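Local coordinates for retropepsin-like aspartic endopeptidase domain-containing protein (Legionella pneumophila subsp. pneumophila str. Philadelphia 1, PDB 2PMA), which is of unknown function but probably has the fold of a retropepsin-like aspartic endopeptidase, in a family also named putative ATP-dependent zinc proteases, at residues 5-10 against 138-143; 18-23 against 118-123; 34-39 against 52-57; 63-68 against 93-98; 101-106 against 129-134. All blocks are in the same frame, centred on the assembly; numbering follows the deposited sequence.

Interaction 1: 5-10 against 138-143; sequences YGYVEK and ALTFTT
Backbone bonds from Tyr7 N to Leu139 O (3.1 Å) and from Phe141 N to Val8 O (2.8 Å, nearly straight at 173°) lay the irregular C-terminal segment 138-143 beside residues 5-10. At Gly6 a residue without a side chain suits the place, because its CA comes to 3.1 Å from Leu139 O. Glu9 carries the polar half of the contact. Its CG stands beside its own backbone N, and a bend at chi2 (-70°) folds the carboxylate round to meet the other segment. OE2 takes Gly6 N on its anti lone pair, Thr142 N on the syn side, and Thr142 OG1 (2.6 Å) from above the carboxylate plane. OE1 accepts Thr143 N at 3.2 Å. Thr143 OG1 also meets a water that donates to Lys10 O. The apolar half is built round Phe141, which takes left-handed backbone angles (phi 56°). Its CZ lies 3.6 Å from Val8 CG1, the two side chains running side by side, and the aliphatic part of Lys10 passes its CE2 while Lys10 NZ goes on to Ser21 OG. Thr140 CG2 reaches Tyr7 CE1 at 3.6 Å. Glu9 is buried, yet its OE2 is gripped by three donors and OE1 by a backbone N-H, which would favour the ionised carboxylate and fix its rotation.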
# COMPACT_ATOMS: atom_id res chain seq x y z
N TYR A 5 -9.14 7.59 11.85
CA TYR A 5 -9.61 6.64 10.82
C TYR A 5 -10.12 5.37 11.47
O TYR A 5 -9.81 5.12 12.64
CB TYR A 5 -8.42 6.29 9.92
CG TYR A 5 -7.87 7.50 9.22
CD1 TYR A 5 -8.60 8.11 8.19
CD2 TYR A 5 -6.61 8.03 9.56
CE1 TYR A 5 -8.10 9.26 7.53
CE2 TYR A 5 -6.10 9.17 8.89
CZ TYR A 5 -6.85 9.76 7.88
OH TYR A 5 -6.38 10.88 7.22
N GLY A 6 -10.92 4.58 10.75
CA GLY A 6 -11.25 3.24 11.27
C GLY A 6 -10.14 2.22 10.92
O GLY A 6 -9.14 2.55 10.25
N TYR A 7 -10.31 0.97 11.35
CA TYR A 7 -9.29 -0.02 11.06
C TYR A 7 -9.35 -0.56 9.62
O TYR A 7 -8.41 -1.23 9.18
CB TYR A 7 -9.26 -1.14 12.09
CG TYR A 7 -10.23 -2.27 11.81
CD1 TYR A 7 -11.58 -2.16 12.16
CD2 TYR A 7 -9.78 -3.46 11.22
CE1 TYR A 7 -12.47 -3.21 11.91
CE2 TYR A 7 -10.64 -4.50 10.96
CZ TYR A 7 -11.98 -4.38 11.29
OH TYR A 7 -12.80 -5.44 11.03
N VAL A 8 -10.46 -0.30 8.92
CA VAL A 8 -10.53 -0.57 7.48
C VAL A 8 -11.00 0.70 6.82
O VAL A 8 -11.93 1.33 7.30
CB VAL A 8 -11.53 -1.69 7.10
CG1 VAL A 8 -11.44 -1.98 5.60
CG2 VAL A 8 -11.26 -2.94 7.88
N GLU A 9 -10.35 1.07 5.72
CA GLU A 9 -10.71 2.27 4.96
C GLU A 9 -10.57 1.97 3.49
O GLU A 9 -9.78 1.11 3.12
CB GLU A 9 -9.76 3.44 5.29
CG GLU A 9 -9.86 4.00 6.75
CD GLU A 9 -11.16 4.75 7.00
OE1 GLU A 9 -11.90 5.07 6.05
OE2 GLU A 9 -11.45 5.04 8.18
N LYS A 10 -11.26 2.71 2.64
CA LYS A 10 -10.96 2.59 1.21
C LYS A 10 -9.79 3.53 0.94
O LYS A 10 -9.75 4.66 1.47
CB LYS A 10 -12.18 2.99 0.36
CG LYS A 10 -13.34 1.99 0.41
CD LYS A 10 -12.97 0.60 -0.13
CE LYS A 10 -14.26 -0.25 -0.35
NZ LYS A 10 -13.82 -1.58 -0.85
N ALA A 138 -13.07 0.53 16.51
CA ALA A 138 -14.53 0.40 16.51
C ALA A 138 -15.16 0.86 15.20
O ALA A 138 -16.35 0.60 14.96
CB ALA A 138 -15.11 1.22 17.64
N LEU A 139 -14.41 1.60 14.39
CA LEU A 139 -14.97 2.24 13.18
C LEU A 139 -14.44 1.62 11.90
O LEU A 139 -13.35 1.06 11.90
CB LEU A 139 -14.63 3.74 13.16
CG LEU A 139 -14.98 4.55 14.42
CD1 LEU A 139 -14.52 5.99 14.18
CD2 LEU A 139 -16.47 4.46 14.67
N THR A 140 -15.20 1.71 10.81
CA THR A 140 -14.67 1.36 9.48
C THR A 140 -15.19 2.40 8.49
O THR A 140 -16.29 2.98 8.70
CB THR A 140 -15.14 -0.03 9.01
OG1 THR A 140 -16.57 -0.07 9.06
CG2 THR A 140 -14.61 -1.15 9.93
N PHE A 141 -14.40 2.65 7.44
CA PHE A 141 -14.81 3.48 6.31
C PHE A 141 -15.25 4.87 6.75
O PHE A 141 -16.31 5.36 6.34
CB PHE A 141 -15.90 2.76 5.52
CG PHE A 141 -15.48 1.43 5.02
CD1 PHE A 141 -16.07 0.27 5.50
CD2 PHE A 141 -14.43 1.33 4.10
CE1 PHE A 141 -15.64 -0.97 5.05
CE2 PHE A 141 -14.01 0.09 3.62
CZ PHE A 141 -14.61 -1.06 4.11
N THR A 142 -14.43 5.51 7.57
CA THR A 142 -14.72 6.87 8.04
C THR A 142 -14.59 7.91 6.93
O THR A 142 -15.16 9.01 7.06
CB THR A 142 -13.78 7.31 9.14
OG1 THR A 142 -12.45 7.38 8.62
CG2 THR A 142 -13.85 6.38 10.36
N THR A 143 -13.81 7.60 5.89
CA THR A 143 -13.59 8.54 4.80
C THR A 143 -14.88 8.62 3.97
O THR A 143 -15.02 9.48 3.09
CB THR A 143 -12.35 8.19 3.93
OG1 THR A 143 -12.46 6.86 3.43
CG2 THR A 143 -11.06 8.29 4.78
O HOH W 1 -10.39 7.08 1.17

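Interaction 2: 18-23 against 118-123; sequences LTLSAK and LYPLLL
Ala22 and Lys23 pair in parallel with Leu121 and Leu122: Lys23 N donates to Leu121 O (3.0 Å), and Leu123 N to Lys23 O (2.8 Å). Leu121 O is also approached by Ala22 CA at 3.2 Å in a CH...O contact. On the face that bears Ala22 and Leu121, the small methyl of alanine lets Leu121 CD2 settle 3.9 Å from Ala22 CB, and Leu123 CD1 touches the same methyl from another direction. Leu20 CB touches Pro120 CG at 4.0 Å. The pairing ends here: Pro120 CD lies 3.3 Å from Ser21 O, and Leu121 N stays too far off to bond that buried carbonyl, which has no partner in the model. On the other side Tyr119 spans two residues. Ser21 CB sits at the edge of its ring, in the plane, near CD2, whereas the Lys23 and Tyr119 side chains cross at about a right angle, Lys23 CB 3.9 Å from Tyr119 CD1. Lys23 CG is anti to the backbone N (chi1 -176°), and CD also packs on the tyrosine. Further out, Val8 and Tyr7 pack against Tyr119, and backbone hydrogen bonds join Pro120 to His34, Leu122 to Ser32 and Leu123 to Asp25. Asp25 opens an Asp-Thr-Gly sequence like that of the retropepsin active site. A short hydrophobic strand parallel to the one leading into this sequence, and antiparallel to strand 31-43, is consistent with the psi motif of aspartic proteases.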
# COMPACT_ATOMS: atom_id res chain seq x y z
N LEU A 18 -7.36 3.07 -8.66
CA LEU A 18 -7.74 1.74 -8.18
C LEU A 18 -8.03 1.89 -6.69
O LEU A 18 -7.11 2.13 -5.92
CB LEU A 18 -6.57 0.76 -8.36
CG LEU A 18 -6.81 -0.64 -7.74
CD1 LEU A 18 -8.07 -1.31 -8.33
CD2 LEU A 18 -5.57 -1.49 -7.99
N THR A 19 -9.30 1.74 -6.33
CA THR A 19 -9.70 1.85 -4.92
C THR A 19 -9.77 0.45 -4.29
O THR A 19 -10.41 -0.46 -4.84
CB THR A 19 -11.00 2.65 -4.79
OG1 THR A 19 -10.81 3.94 -5.37
CG2 THR A 19 -11.36 2.88 -3.31
N LEU A 20 -9.08 0.27 -3.18
CA LEU A 20 -8.98 -1.03 -2.50
C LEU A 20 -9.38 -0.86 -1.03
O LEU A 20 -9.24 0.25 -0.47
CB LEU A 20 -7.54 -1.54 -2.52
CG LEU A 20 -6.89 -1.77 -3.88
CD1 LEU A 20 -5.47 -2.26 -3.69
CD2 LEU A 20 -7.71 -2.80 -4.67
N SER A 21 -9.89 -1.92 -0.42
CA SER A 21 -10.02 -1.93 1.06
C SER A 21 -8.64 -2.09 1.67
O SER A 21 -7.86 -2.96 1.25
CB SER A 21 -10.92 -3.10 1.49
OG SER A 21 -12.24 -2.75 1.23
N ALA A 22 -8.31 -1.23 2.63
CA ALA A 22 -7.00 -1.25 3.24
C ALA A 22 -7.22 -1.45 4.74
O ALA A 22 -8.13 -0.86 5.31
CB ALA A 22 -6.27 0.09 3.00
N LYS A 23 -6.43 -2.31 5.36
CA LYS A 23 -6.47 -2.43 6.80
C LYS A 23 -5.41 -1.53 7.40
O LYS A 23 -4.27 -1.50 6.94
CB LYS A 23 -6.24 -3.89 7.25
CG LYS A 23 -6.36 -4.07 8.76
CD LYS A 23 -6.60 -5.51 9.14
CE LYS A 23 -5.32 -6.31 8.96
NZ LYS A 23 -5.48 -7.66 9.64
N LEU A 118 -7.63 -11.05 3.71
CA LEU A 118 -8.94 -10.40 3.53
C LEU A 118 -8.83 -9.07 2.77
O LEU A 118 -9.71 -8.76 1.95
CB LEU A 118 -9.62 -10.19 4.88
CG LEU A 118 -11.15 -10.36 4.94
CD1 LEU A 118 -11.65 -10.09 6.35
CD2 LEU A 118 -11.91 -9.50 3.91
N TYR A 119 -7.75 -8.31 3.05
CA TYR A 119 -7.51 -6.94 2.56
C TYR A 119 -6.22 -6.89 1.73
O TYR A 119 -5.15 -7.28 2.22
CB TYR A 119 -7.37 -5.98 3.75
CG TYR A 119 -8.56 -6.07 4.66
CD1 TYR A 119 -8.48 -6.75 5.87
CD2 TYR A 119 -9.78 -5.54 4.28
CE1 TYR A 119 -9.59 -6.84 6.71
CE2 TYR A 119 -10.90 -5.64 5.09
CZ TYR A 119 -10.79 -6.28 6.31
OH TYR A 119 -11.91 -6.39 7.10
N PRO A 120 -6.34 -6.46 0.47
CA PRO A 120 -5.19 -6.46 -0.44
C PRO A 120 -4.09 -5.47 -0.07
O PRO A 120 -2.96 -5.63 -0.54
CB PRO A 120 -5.83 -6.10 -1.81
CG PRO A 120 -7.04 -5.37 -1.46
CD PRO A 120 -7.57 -5.96 -0.17
N LEU A 121 -4.41 -4.46 0.75
CA LEU A 121 -3.45 -3.40 1.10
C LEU A 121 -3.45 -3.30 2.63
O LEU A 121 -4.52 -3.27 3.25
CB LEU A 121 -3.89 -2.05 0.50
CG LEU A 121 -3.03 -0.81 0.82
CD1 LEU A 121 -1.56 -0.99 0.45
CD2 LEU A 121 -3.62 0.47 0.15
N LEU A 122 -2.27 -3.28 3.23
CA LEU A 122 -2.17 -3.09 4.68
C LEU A 122 -1.33 -1.82 4.87
O LEU A 122 -0.24 -1.71 4.29
CB LEU A 122 -1.51 -4.30 5.28
CG LEU A 122 -1.37 -4.43 6.80
CD1 LEU A 122 -1.17 -5.91 7.12
CD2 LEU A 122 -0.20 -3.58 7.32
N LEU A 123 -1.83 -0.87 5.66
CA LEU A 123 -1.09 0.34 5.96
C LEU A 123 -0.63 0.22 7.40
O LEU A 123 -1.45 0.07 8.29
CB LEU A 123 -2.03 1.55 5.79
CG LEU A 123 -2.59 1.73 4.37
CD1 LEU A 123 -3.52 2.95 4.40
CD2 LEU A 123 -1.41 1.91 3.33

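Interaction 3: 34-39 against 52-57; sequences HAVNIT and TVPTKT. With ACT (acetate ion), chain C.
Val36 and Thr52 form an antiparallel hydrogen-bonded pair: Val36 N donates to Thr52 O at 2.8 Å, and Thr52 N to Val36 O at 2.9 Å. Ala35 CA adds a CH...O contact to Thr52 O (3.1 Å), and Ala35 CB also lies 3.4 Å from Thr52 O. Apolar contacts follow on one side. Val36 CG2 touches Thr52 CB (4.0 Å) and Pro54 CG, and the His34 side chain, with CG anti to the backbone N, crosses Pro54 at about a right angle, CE1 lying 3.9 Å from Pro54 CG. Water mediates the rest: one molecule joins Asn37 O to Thr52 OG1, so polar residues suit this wet edge. At the far end Thr55 OG1 accepts from Thr57 N in an ST turn, and Thr57 OG1 donates to an acetate (2.6 Å) probably from the crystallisation liquor. The pairing belongs to the beta hairpin of strands 31-43 and 46-55, at the corner where the chain turns at Asn37.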
# COMPACT_ATOMS: atom_id res chain seq x y z
N HIS A 34 -0.42 -6.90 -2.02
CA HIS A 34 -0.21 -8.11 -2.83
C HIS A 34 -0.03 -7.73 -4.30
O HIS A 34 -0.85 -7.01 -4.90
CB HIS A 34 -1.31 -9.13 -2.66
CG HIS A 34 -1.13 -10.34 -3.52
ND1 HIS A 34 -2.12 -10.82 -4.36
CD2 HIS A 34 -0.05 -11.13 -3.73
CE1 HIS A 34 -1.67 -11.88 -5.01
NE2 HIS A 34 -0.41 -12.08 -4.67
N ALA A 35 1.06 -8.19 -4.90
CA ALA A 35 1.35 -7.84 -6.26
C ALA A 35 2.02 -9.06 -6.86
O ALA A 35 2.68 -9.84 -6.17
CB ALA A 35 2.31 -6.62 -6.34
N VAL A 36 1.78 -9.23 -8.14
CA VAL A 36 2.39 -10.37 -8.92
C VAL A 36 3.15 -9.88 -10.17
O VAL A 36 3.02 -8.71 -10.55
CB VAL A 36 1.30 -11.39 -9.30
CG1 VAL A 36 0.59 -11.92 -8.03
CG2 VAL A 36 0.24 -10.75 -10.21
N ASN A 37 3.92 -10.77 -10.81
CA ASN A 37 4.57 -10.44 -12.09
C ASN A 37 5.53 -9.26 -11.97
O ASN A 37 5.49 -8.31 -12.77
CB ASN A 37 3.51 -10.17 -13.18
CG ASN A 37 2.55 -11.35 -13.40
OD1 ASN A 37 1.38 -11.18 -13.77
ND2 ASN A 37 3.04 -12.55 -13.18
N ILE A 38 6.37 -9.29 -10.95
CA ILE A 38 7.20 -8.14 -10.63
C ILE A 38 8.48 -8.18 -11.47
O ILE A 38 9.14 -9.21 -11.51
CB ILE A 38 7.51 -8.16 -9.12
CG1 ILE A 38 6.17 -8.13 -8.34
CG2 ILE A 38 8.44 -6.98 -8.74
CD1 ILE A 38 6.28 -8.62 -6.84
N THR A 39 8.78 -7.10 -12.18
CA THR A 39 9.96 -7.01 -13.06
C THR A 39 10.74 -5.73 -12.76
O THR A 39 10.14 -4.69 -12.49
CB THR A 39 9.56 -7.02 -14.58
OG1 THR A 39 8.96 -5.77 -14.93
CG2 THR A 39 8.56 -8.16 -14.88
N THR A 52 1.97 -6.06 -11.06
CA THR A 52 0.52 -6.13 -11.24
C THR A 52 -0.15 -6.25 -9.89
O THR A 52 0.24 -7.11 -9.02
CB THR A 52 0.22 -7.31 -12.21
OG1 THR A 52 0.78 -6.96 -13.48
CG2 THR A 52 -1.28 -7.58 -12.38
N VAL A 53 -1.22 -5.49 -9.68
CA VAL A 53 -2.17 -5.83 -8.63
C VAL A 53 -3.40 -6.56 -9.18
O VAL A 53 -4.17 -5.98 -9.95
CB VAL A 53 -2.63 -4.53 -7.90
CG1 VAL A 53 -3.68 -4.86 -6.77
CG2 VAL A 53 -1.39 -3.77 -7.37
N PRO A 54 -3.61 -7.83 -8.78
CA PRO A 54 -4.77 -8.59 -9.27
C PRO A 54 -6.01 -8.29 -8.42
O PRO A 54 -5.89 -8.11 -7.21
CB PRO A 54 -4.34 -10.06 -9.13
CG PRO A 54 -3.26 -10.05 -8.01
CD PRO A 54 -2.69 -8.63 -7.92
N THR A 55 -7.17 -8.15 -9.04
CA THR A 55 -8.39 -7.88 -8.26
C THR A 55 -9.54 -8.64 -8.88
O THR A 55 -9.41 -9.25 -9.95
CB THR A 55 -8.79 -6.37 -8.29
OG1 THR A 55 -9.34 -6.08 -9.57
CG2 THR A 55 -7.60 -5.42 -8.04
N LYS A 56 -10.70 -8.57 -8.23
CA LYS A 56 -11.91 -9.15 -8.84
C LYS A 56 -12.35 -8.46 -10.13
O LYS A 56 -13.07 -9.05 -10.95
CB LYS A 56 -13.06 -9.15 -7.81
CG LYS A 56 -12.75 -10.08 -6.65
CD LYS A 56 -12.70 -11.54 -7.08
CE LYS A 56 -11.43 -12.27 -6.58
NZ LYS A 56 -11.06 -11.96 -5.15
N THR A 57 -11.93 -7.21 -10.33
CA THR A 57 -12.26 -6.52 -11.59
C THR A 57 -11.10 -6.57 -12.59
O THR A 57 -11.00 -5.69 -13.49
CB THR A 57 -12.67 -5.05 -11.35
OG1 THR A 57 -11.55 -4.29 -10.84
CG2 THR A 57 -13.87 -4.99 -10.38
C ACT C . -11.78 -2.79 -7.64
O ACT C . -11.49 -2.58 -8.84
OXT ACT C . -11.48 -3.92 -7.18
CH3 ACT C . -12.45 -1.76 -6.78
O HOH W 2 0.68 -9.13 -15.10
O HOH W 3 3.69 -6.58 -14.00

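Interaction 4: 63-68 against 93-98; sequences EGEYVG and VVLLNI. With FMT (formic acid), chain F.
Gly64 CA comes within 3.6 Å of Leu95 O, an approach eased by the lack of a side chain, since a CB would point toward the partner strand. Just before it, Glu63 O is linked to Leu95 O through a water that donates to both, while the acid of Glu63 turns to Arg50 in a salt bridge. Glu65 O accepts Leu95 N at 3.1 Å and also takes a CH...O contact from Val94 CA (3.1 Å). The Glu65 side chain, extended beyond CG, crosses Leu95 obliquely, OE1 3.6 Å from Leu95 CD1, and its backbone N donates to a formic acid molecule, probably from the crystallisation liquor. Tyr66 and Val94 make a non-hydrogen-bonded pair; Val93 O lies at the edge of the tyrosine ring, near its plane, 3.6 Å from CD2. Here the antiparallel pairing of strands 58-71 and 90-100 slips by one residue in a classic beta bulge, Val67 and Gly68 both facing Val93. Val67 N bonds to Val93 O (2.9 Å). The branched side chain of Val67 splits its contacts: CG1, anti to the carbonyl carbon (chi1 -60°), reaches Leu95 CG at 3.8 Å, while CG2 meets Val93 CG1. Gly68 takes a phi of 162°, a backbone setting in which a side chain would jam against the preceding carbonyl, and its O receives Val93 N.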
# COMPACT_ATOMS: atom_id res chain seq x y z
N GLU A 63 4.10 1.08 -11.97
CA GLU A 63 5.56 1.13 -11.81
C GLU A 63 5.84 1.97 -10.55
O GLU A 63 5.13 2.97 -10.27
CB GLU A 63 6.25 1.73 -13.03
CG GLU A 63 5.97 0.92 -14.32
CD GLU A 63 6.79 1.40 -15.52
OE1 GLU A 63 7.36 2.49 -15.43
OE2 GLU A 63 6.85 0.65 -16.55
N GLY A 64 6.83 1.57 -9.79
CA GLY A 64 7.18 2.32 -8.58
C GLY A 64 8.69 2.31 -8.39
O GLY A 64 9.34 1.33 -8.73
N GLU A 65 9.22 3.39 -7.83
CA GLU A 65 10.64 3.48 -7.53
C GLU A 65 11.00 2.35 -6.58
O GLU A 65 10.32 2.14 -5.60
CB GLU A 65 10.92 4.82 -6.85
CG GLU A 65 10.80 5.99 -7.80
CD GLU A 65 10.84 7.30 -7.03
OE1 GLU A 65 9.79 7.94 -6.92
OE2 GLU A 65 11.92 7.60 -6.49
N TYR A 66 12.11 1.66 -6.86
CA TYR A 66 12.53 0.48 -6.09
C TYR A 66 13.49 1.00 -5.04
O TYR A 66 14.63 1.44 -5.37
CB TYR A 66 13.23 -0.50 -7.04
CG TYR A 66 13.58 -1.90 -6.50
CD1 TYR A 66 14.27 -2.82 -7.32
CD2 TYR A 66 13.24 -2.31 -5.21
CE1 TYR A 66 14.59 -4.13 -6.86
CE2 TYR A 66 13.59 -3.61 -4.71
CZ TYR A 66 14.25 -4.50 -5.56
OH TYR A 66 14.56 -5.77 -5.10
N VAL A 67 13.05 0.99 -3.78
CA VAL A 67 13.81 1.69 -2.75
C VAL A 67 14.50 0.80 -1.73
O VAL A 67 15.25 1.30 -0.87
CB VAL A 67 13.01 2.83 -2.08
CG1 VAL A 67 12.60 3.89 -3.13
CG2 VAL A 67 11.76 2.30 -1.35
N GLY A 68 14.28 -0.51 -1.80
CA GLY A 68 15.01 -1.40 -0.87
C GLY A 68 14.35 -2.76 -0.80
O GLY A 68 13.42 -3.04 -1.53
N VAL A 93 10.64 -3.26 -1.70
CA VAL A 93 9.88 -2.11 -1.26
C VAL A 93 9.86 -1.07 -2.37
O VAL A 93 10.91 -0.71 -2.91
CB VAL A 93 10.59 -1.44 -0.08
CG1 VAL A 93 9.74 -0.25 0.41
CG2 VAL A 93 10.88 -2.45 1.05
N VAL A 94 8.67 -0.57 -2.68
CA VAL A 94 8.52 0.46 -3.74
C VAL A 94 7.77 1.65 -3.18
O VAL A 94 7.10 1.54 -2.15
CB VAL A 94 7.72 -0.06 -4.99
CG1 VAL A 94 8.52 -1.20 -5.64
CG2 VAL A 94 6.27 -0.51 -4.62
N LEU A 95 7.83 2.78 -3.89
CA LEU A 95 7.06 3.95 -3.49
C LEU A 95 5.75 3.92 -4.28
O LEU A 95 5.75 3.67 -5.51
CB LEU A 95 7.83 5.21 -3.89
CG LEU A 95 9.13 5.44 -3.12
CD1 LEU A 95 9.71 6.81 -3.51
CD2 LEU A 95 8.87 5.35 -1.62
N LEU A 96 4.64 4.21 -3.60
CA LEU A 96 3.30 4.09 -4.18
C LEU A 96 2.48 5.32 -3.78
O LEU A 96 2.43 5.65 -2.60
CB LEU A 96 2.62 2.84 -3.61
CG LEU A 96 1.13 2.49 -3.80
CD1 LEU A 96 0.81 1.90 -5.17
CD2 LEU A 96 0.69 1.51 -2.73
N ASN A 97 1.83 5.96 -4.77
CA ASN A 97 0.99 7.15 -4.54
C ASN A 97 -0.39 6.69 -4.10
O ASN A 97 -1.08 5.96 -4.82
CB ASN A 97 0.87 8.00 -5.83
CG ASN A 97 2.22 8.30 -6.45
OD1 ASN A 97 3.15 8.63 -5.73
ND2 ASN A 97 2.34 8.19 -7.80
N ILE A 98 -0.76 7.06 -2.87
CA ILE A 98 -2.00 6.54 -2.25
C ILE A 98 -2.84 7.69 -1.68
O ILE A 98 -2.31 8.57 -0.99
CB ILE A 98 -1.69 5.59 -1.08
CG1 ILE A 98 -0.92 4.37 -1.60
CG2 ILE A 98 -2.98 5.12 -0.37
CD1 ILE A 98 -0.43 3.45 -0.52
C FMT F . 6.53 6.61 -7.71
O1 FMT F . 6.73 7.81 -7.31
O2 FMT F . 7.31 5.64 -7.52
O HOH W 4 3.89 2.59 -7.50

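Interaction 5: 101-106 against 129-134; sequences GDKVRT and IDFNGA
Phe131 is the tightly packed centre, its ring covered on one face by Arg105 CG and met at its edge by Lys103 CB and the Lys103 carbonyl. Arg105 CG lies 3.8 Å from the centroid, a CH-pi contact. Lys103 CB packs 3.7 Å from Phe131 CD1. Both long side chains slide past the phenylalanine in the opposite direction to its own, which brings their charged ends to the carbonyls at the helix end. Lys103, extended beyond CG, puts NZ 2.6 Å from Phe131 O; Asn2 and Tyr5 are further partners of that amine. In Arg105 the bend at chi2 (-72°) turns CD back; NE beyond it donates to Asp130 O at 2.9 Å from above the carbonyl plane, while NH1 returns to Val104 O. Toward the solvent side the contact thins out. The Asp130 carboxylate makes no salt bridge with the arginine, OD1 lying 6.6 Å from Arg105 NE, and Thr106 CB points away from 129-134. The carbonyls at the C-terminal end of the helix would carry partial negative charge, which probably favours basic partners. Asn132, with positive phi (53°), completes a Schellman motif at the end of helix 125-130, whose place just after strand 121-123 is consistent with the retropepsin fold.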
# COMPACT_ATOMS: atom_id res chain seq x y z
N GLY A 101 -9.03 9.41 2.03
CA GLY A 101 -9.88 10.60 2.21
C GLY A 101 -9.39 11.66 1.24
O GLY A 101 -9.20 11.37 0.05
N ASP A 102 -9.16 12.88 1.73
CA ASP A 102 -8.71 13.95 0.86
C ASP A 102 -7.18 14.11 0.83
O ASP A 102 -6.67 15.12 0.33
CB ASP A 102 -9.34 15.29 1.28
CG ASP A 102 -10.85 15.30 1.10
OD1 ASP A 102 -11.31 14.92 -0.01
OD2 ASP A 102 -11.56 15.67 2.05
N LYS A 103 -6.45 13.16 1.39
CA LYS A 103 -5.00 13.32 1.54
C LYS A 103 -4.32 12.36 0.57
O LYS A 103 -4.74 11.21 0.47
CB LYS A 103 -4.58 12.92 2.98
CG LYS A 103 -5.06 13.86 4.08
CD LYS A 103 -4.60 13.32 5.46
CE LYS A 103 -5.11 14.17 6.61
NZ LYS A 103 -4.82 13.46 7.91
N VAL A 104 -3.29 12.84 -0.12
CA VAL A 104 -2.47 11.98 -0.96
C VAL A 104 -1.03 11.96 -0.42
O VAL A 104 -0.49 13.01 -0.06
CB VAL A 104 -2.47 12.49 -2.42
CG1 VAL A 104 -1.57 11.60 -3.32
CG2 VAL A 104 -3.91 12.56 -2.98
N ARG A 105 -0.42 10.77 -0.35
CA ARG A 105 0.97 10.65 0.13
C ARG A 105 1.71 9.62 -0.73
O ARG A 105 1.10 8.79 -1.37
CB ARG A 105 1.04 10.18 1.60
CG ARG A 105 0.39 11.12 2.63
CD ARG A 105 1.21 12.42 2.87
NE ARG A 105 0.57 13.21 3.93
CZ ARG A 105 -0.41 14.10 3.74
NH1 ARG A 105 -0.87 14.35 2.52
NH2 ARG A 105 -0.92 14.74 4.79
N THR A 106 3.02 9.70 -0.73
CA THR A 106 3.82 8.70 -1.39
C THR A 106 4.43 7.90 -0.25
O THR A 106 5.03 8.44 0.68
CB THR A 106 4.80 9.35 -2.38
OG1 THR A 106 4.02 10.13 -3.31
CG2 THR A 106 5.60 8.29 -3.16
N ILE A 129 1.26 7.29 10.15
CA ILE A 129 1.94 8.53 10.56
C ILE A 129 2.06 9.51 9.39
O ILE A 129 1.82 10.71 9.57
CB ILE A 129 3.30 8.23 11.23
CG1 ILE A 129 3.06 7.49 12.56
CG2 ILE A 129 4.09 9.53 11.51
CD1 ILE A 129 4.30 6.73 13.09
N ASP A 130 2.40 9.00 8.19
CA ASP A 130 2.46 9.86 6.99
C ASP A 130 1.13 10.60 6.77
O ASP A 130 1.12 11.79 6.38
CB ASP A 130 2.75 9.05 5.72
CG ASP A 130 4.14 8.47 5.68
OD1 ASP A 130 5.04 9.01 6.37
OD2 ASP A 130 4.34 7.48 4.92
N PHE A 131 0.02 9.91 7.04
CA PHE A 131 -1.32 10.53 6.96
C PHE A 131 -1.76 11.26 8.24
O PHE A 131 -2.89 11.75 8.32
CB PHE A 131 -2.36 9.46 6.60
CG PHE A 131 -2.31 9.04 5.15
CD1 PHE A 131 -2.80 9.90 4.15
CD2 PHE A 131 -1.77 7.81 4.79
CE1 PHE A 131 -2.73 9.51 2.79
CE2 PHE A 131 -1.71 7.41 3.43
CZ PHE A 131 -2.19 8.25 2.44
N ASN A 132 -0.86 11.36 9.22
CA ASN A 132 -1.13 12.03 10.51
C ASN A 132 -2.39 11.53 11.20
O ASN A 132 -3.18 12.32 11.76
CB ASN A 132 -1.15 13.55 10.30
CG ASN A 132 -0.85 14.33 11.59
OD1 ASN A 132 -0.32 13.78 12.56
ND2 ASN A 132 -1.20 15.62 11.59
N GLY A 133 -2.59 10.21 11.16
CA GLY A 133 -3.79 9.61 11.69
C GLY A 133 -3.64 8.86 13.00
O GLY A 133 -2.52 8.50 13.40
N ALA A 134 -4.78 8.71 13.69
CA ALA A 134 -4.94 7.74 14.74
C ALA A 134 -6.01 6.73 14.26
O ALA A 134 -6.83 7.05 13.38
CB ALA A 134 -5.39 8.42 16.07

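In the fold
Interactions 1 and 2 adjoin, their centres about 11 Å apart: strands 8-13 and 18-24 are sheet neighbours, joined by Glu9 O and Ala22 N at 2.8 Å. Interaction 5 is the other neighbour of interaction 1, with Tyr5 N 2.8 Å from Ala134 O where strands 3-6 and 133-136 pair, so both chain ends are gathered at one side. Interaction 3 meets interaction 2 through Pro120 O and His34 N (3.2 Å). Interaction 4 continues into interaction 5 through Ile98 N and Arg105 O (3.0 Å), but its centre lies about 24 Å from that of interaction 1. The centre of interaction 2 lies about 7 Å from that of the chain, and its Leu123 adjoins Asp25, whose Asp-Thr-Gly sequence is like that of the retropepsin active site.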